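Signal recognition particle receptor FtsY (Sulfolobus acidocaldarius, PDB 5L3S) is an archaeal signal recognition particle receptor, an SRP-type GTPase that pairs a helical bundle domain with a P-loop NTPase domain. Local coordinates at residues Asp22-Leu30 with Val66-Leu74. Numbering follows the deposited sequence.
Sequences DLNDVIEEL and VEEIVINTL
V70 is the knob of this contact: its side chain sits in a hole formed by L23, V26, I27 and L30. V26 CG1 abuts both of its methyls, the valines meeting tip to tip. CG1, anti to the backbone N (chi1 173°), alone reaches L30 CD1 (3.7 Å), and CG2 alone L23 CD2 (3.5 Å), a tight carbon pair. One turn before V70, the V66 side chain crosses that of L23 at about a right angle, its CG1 4.0 Å from L23 CD2. One turn beyond V70, L74 CD2 and L30 CD1 point at each other, while L30 CD2 lies against I71 CG1 at 4.2 Å. This single knob joins helices 20-36 and 66-85 in the N-terminal helical bundle characteristic of SRP-type GTPases; their local axes approach to 9.6 Å and cross at -47°. No direct hydrogen bond spans the pair, and the polar link is made by water. E67 bends at chi2 (-76°), bringing its carboxylate back over V26, with OE1 3.2 Å from V26 CB. One water donates to E67 OE1 and D22 O and accepts from V26 N, taking up an amide that lacks a bond to the preceding turn where helix 20-36 is kinked. A second water joins D22 O to E67 OE2, so both carboxylate oxygens are tied to the same backbone carbonyl. Farther out, D22 OD2 is hydrogen-bonded to the backbone N of K19. L51 of helix 41-55 packs on I27 and V70, and F295 of the C-terminal helix 287-295 touches both L30 and L74.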
loop_
_atom_site.group_PDB
_atom_site.type_symbol
_atom_site.label_atom_id
_atom_site.label_comp_id
_atom_site.label_asym_id
_atom_site.label_seq_id
_atom_site.Cartn_x
_atom_site.Cartn_y
_atom_site.Cartn_z
ATOM N N ASP B 22 34.418 12.225 11.893
ATOM C CA ASP B 22 33.722 11.907 13.137
ATOM C C ASP B 22 32.299 11.397 12.872
ATOM O O ASP B 22 31.731 10.680 13.694
ATOM C CB ASP B 22 33.638 13.141 14.036
ATOM C CG ASP B 22 35.006 13.655 14.467
ATOM O OD1 ASP B 22 35.836 12.837 14.912
ATOM O OD2 ASP B 22 35.248 14.877 14.362
ATOM N N LEU B 23 31.732 11.781 11.732
ATOM C CA LEU B 23 30.297 11.584 11.470
ATOM C C LEU B 23 29.963 10.365 10.617
ATOM O O LEU B 23 28.816 9.906 10.597
ATOM C CB LEU B 23 29.720 12.823 10.784
ATOM C CG LEU B 23 29.798 14.154 11.523
ATOM C CD1 LEU B 23 29.110 15.247 10.734
ATOM C CD2 LEU B 23 29.186 14.036 12.898
ATOM N N ASN B 24 30.956 9.848 9.905
ATOM C CA ASN B 24 30.721 8.812 8.902
ATOM C C ASN B 24 29.968 7.564 9.365
ATOM O O ASN B 24 28.966 7.184 8.760
ATOM C CB ASN B 24 32.034 8.427 8.219
ATOM C CG ASN B 24 32.554 9.529 7.314
ATOM O OD1 ASN B 24 31.784 10.368 6.837
ATOM N ND2 ASN B 24 33.857 9.528 7.064
ATOM N N ASP B 25 30.449 6.925 10.426
ATOM C CA ASP B 25 29.814 5.709 10.925
ATOM C C ASP B 25 28.371 5.924 11.359
ATOM O O ASP B 25 27.491 5.128 11.031
ATOM C CB ASP B 25 30.604 5.120 12.091
ATOM C CG ASP B 25 31.896 4.488 11.649
ATOM O OD1 ASP B 25 32.026 4.209 10.439
ATOM O OD2 ASP B 25 32.774 4.266 12.509
ATOM N N VAL B 26 28.124 6.987 12.113
ATOM C CA VAL B 26 26.778 7.211 12.623
ATOM C C VAL B 26 25.814 7.653 11.516
ATOM O O VAL B 26 24.624 7.315 11.546
ATOM C CB VAL B 26 26.767 8.197 13.822
ATOM C CG1 VAL B 26 27.227 9.581 13.395
ATOM C CG2 VAL B 26 25.380 8.249 14.449
ATOM N N ILE B 27 26.322 8.389 10.530
ATOM C CA ILE B 27 25.477 8.823 9.417
ATOM C C ILE B 27 24.978 7.607 8.626
ATOM O O ILE B 27 23.826 7.567 8.180
ATOM C CB ILE B 27 26.213 9.828 8.487
ATOM C CG1 ILE B 27 26.421 11.167 9.191
ATOM C CG2 ILE B 27 25.416 10.092 7.226
ATOM C CD1 ILE B 27 25.151 11.905 9.485
ATOM N N GLU B 28 25.836 6.604 8.470
ATOM C CA GLU B 28 25.418 5.390 7.782
ATOM C C GLU B 28 24.381 4.581 8.558
ATOM O O GLU B 28 23.419 4.087 7.965
ATOM C CB GLU B 28 26.611 4.522 7.380
ATOM C CG GLU B 28 27.460 5.145 6.275
ATOM C CD GLU B 28 26.628 5.589 5.078
ATOM O OE1 GLU B 28 26.041 4.721 4.395
ATOM O OE2 GLU B 28 26.558 6.810 4.821
ATOM N N GLU B 29 24.561 4.433 9.867
ATOM C CA GLU B 29 23.540 3.752 10.668
ATOM C C GLU B 29 22.202 4.487 10.573
ATOM O O GLU B 29 21.149 3.862 10.451
ATOM C CB GLU B 29 23.964 3.629 12.132
ATOM C CG GLU B 29 25.033 2.578 12.384
ATOM C CD GLU B 29 25.517 2.556 13.826
ATOM O OE1 GLU B 29 25.145 3.466 14.601
ATOM O OE2 GLU B 29 26.273 1.627 14.185
ATOM N N LEU B 30 22.248 5.816 10.618
ATOM C CA LEU B 30 21.027 6.610 10.508
ATOM C C LEU B 30 20.370 6.472 9.134
ATOM O O LEU B 30 19.143 6.495 9.024
ATOM C CB LEU B 30 21.299 8.081 10.826
ATOM C CG LEU B 30 21.614 8.351 12.301
ATOM C CD1 LEU B 30 22.062 9.795 12.527
ATOM C CD2 LEU B 30 20.410 8.007 13.172
ATOM N N VAL B 66 30.081 11.988 20.260
ATOM C CA VAL B 66 29.685 12.549 18.970
ATOM C C VAL B 66 28.403 11.904 18.443
ATOM O O VAL B 66 27.482 12.598 18.006
ATOM C CB VAL B 66 30.807 12.376 17.926
ATOM C CG1 VAL B 66 30.357 12.878 16.563
ATOM C CG2 VAL B 66 32.053 13.105 18.373
ATOM N N GLU B 67 28.346 10.577 18.518
ATOM C CA GLU B 67 27.227 9.806 17.971
ATOM C C GLU B 67 25.887 10.277 18.530
ATOM O O GLU B 67 24.913 10.411 17.791
ATOM C CB GLU B 67 27.405 8.311 18.261
ATOM C CG GLU B 67 28.853 7.851 18.400
ATOM C CD GLU B 67 29.572 7.734 17.069
ATOM O OE1 GLU B 67 28.901 7.468 16.049
ATOM O OE2 GLU B 67 30.809 7.908 17.042
ATOM N N GLU B 68 25.843 10.539 19.833
ATOM C CA GLU B 68 24.595 10.950 20.463
ATOM C C GLU B 68 24.168 12.360 20.063
ATOM O O GLU B 68 22.988 12.594 19.820
ATOM C CB GLU B 68 24.648 10.821 21.986
ATOM C CG GLU B 68 23.268 10.956 22.622
ATOM C CD GLU B 68 23.276 10.771 24.127
ATOM O OE1 GLU B 68 24.355 10.920 24.742
ATOM O OE2 GLU B 68 22.198 10.475 24.691
ATOM N N ILE B 69 25.120 13.294 19.994
ATOM C CA ILE B 69 24.810 14.638 19.502
ATOM C C ILE B 69 24.232 14.578 18.082
ATOM O O ILE B 69 23.310 15.320 17.747
ATOM C CB ILE B 69 26.036 15.588 19.551
ATOM C CG1 ILE B 69 26.322 16.018 20.990
ATOM C CG2 ILE B 69 25.795 16.841 18.718
ATOM C CD1 ILE B 69 27.398 15.219 21.673
ATOM N N VAL B 70 24.773 13.684 17.259
ATOM C CA VAL B 70 24.293 13.505 15.892
ATOM C C VAL B 70 22.854 13.017 15.881
ATOM O O VAL B 70 22.007 13.567 15.173
ATOM C CB VAL B 70 25.162 12.492 15.114
ATOM C CG1 VAL B 70 24.547 12.182 13.743
ATOM C CG2 VAL B 70 26.569 13.026 14.963
ATOM N N ILE B 71 22.580 11.986 16.672
ATOM C CA ILE B 71 21.243 11.407 16.736
ATOM C C ILE B 71 20.239 12.418 17.279
ATOM O O ILE B 71 19.140 12.571 16.740
ATOM C CB ILE B 71 21.233 10.123 17.590
ATOM C CG1 ILE B 71 22.019 9.015 16.879
ATOM C CG2 ILE B 71 19.817 9.663 17.857
ATOM C CD1 ILE B 71 22.282 7.785 17.738
ATOM N N ASN B 72 20.618 13.125 18.337
ATOM C CA ASN B 72 19.728 14.130 18.911
ATOM C C ASN B 72 19.502 15.318 17.985
ATOM O O ASN B 72 18.398 15.854 17.925
ATOM C CB ASN B 72 20.231 14.600 20.277
ATOM C CG ASN B 72 19.960 13.587 21.359
ATOM O OD1 ASN B 72 19.184 12.648 21.159
ATOM N ND2 ASN B 72 20.591 13.764 22.514
ATOM N N THR B 73 20.546 15.735 17.273
ATOM C CA THR B 73 20.409 16.811 16.293
ATOM C C THR B 73 19.410 16.391 15.199
ATOM O O THR B 73 18.573 17.188 14.766
ATOM C CB THR B 73 21.769 17.190 15.668
ATOM O OG1 THR B 73 22.688 17.534 16.708
ATOM C CG2 THR B 73 21.628 18.379 14.736
ATOM N N LEU B 74 19.489 15.136 14.767
ATOM C CA LEU B 74 18.546 14.634 13.760
ATOM C C LEU B 74 17.104 14.556 14.273
ATOM O O LEU B 74 16.166 14.939 13.569
ATOM C CB LEU B 74 18.983 13.269 13.214
ATOM C CG LEU B 74 18.046 12.706 12.140
ATOM C CD1 LEU B 74 17.993 13.656 10.958
ATOM C CD2 LEU B 74 18.479 11.305 11.681
HETATM O O HOH W 1 30.343 8.277 13.516
HETATM O O HOH W 2 32.963 9.640 16.182
#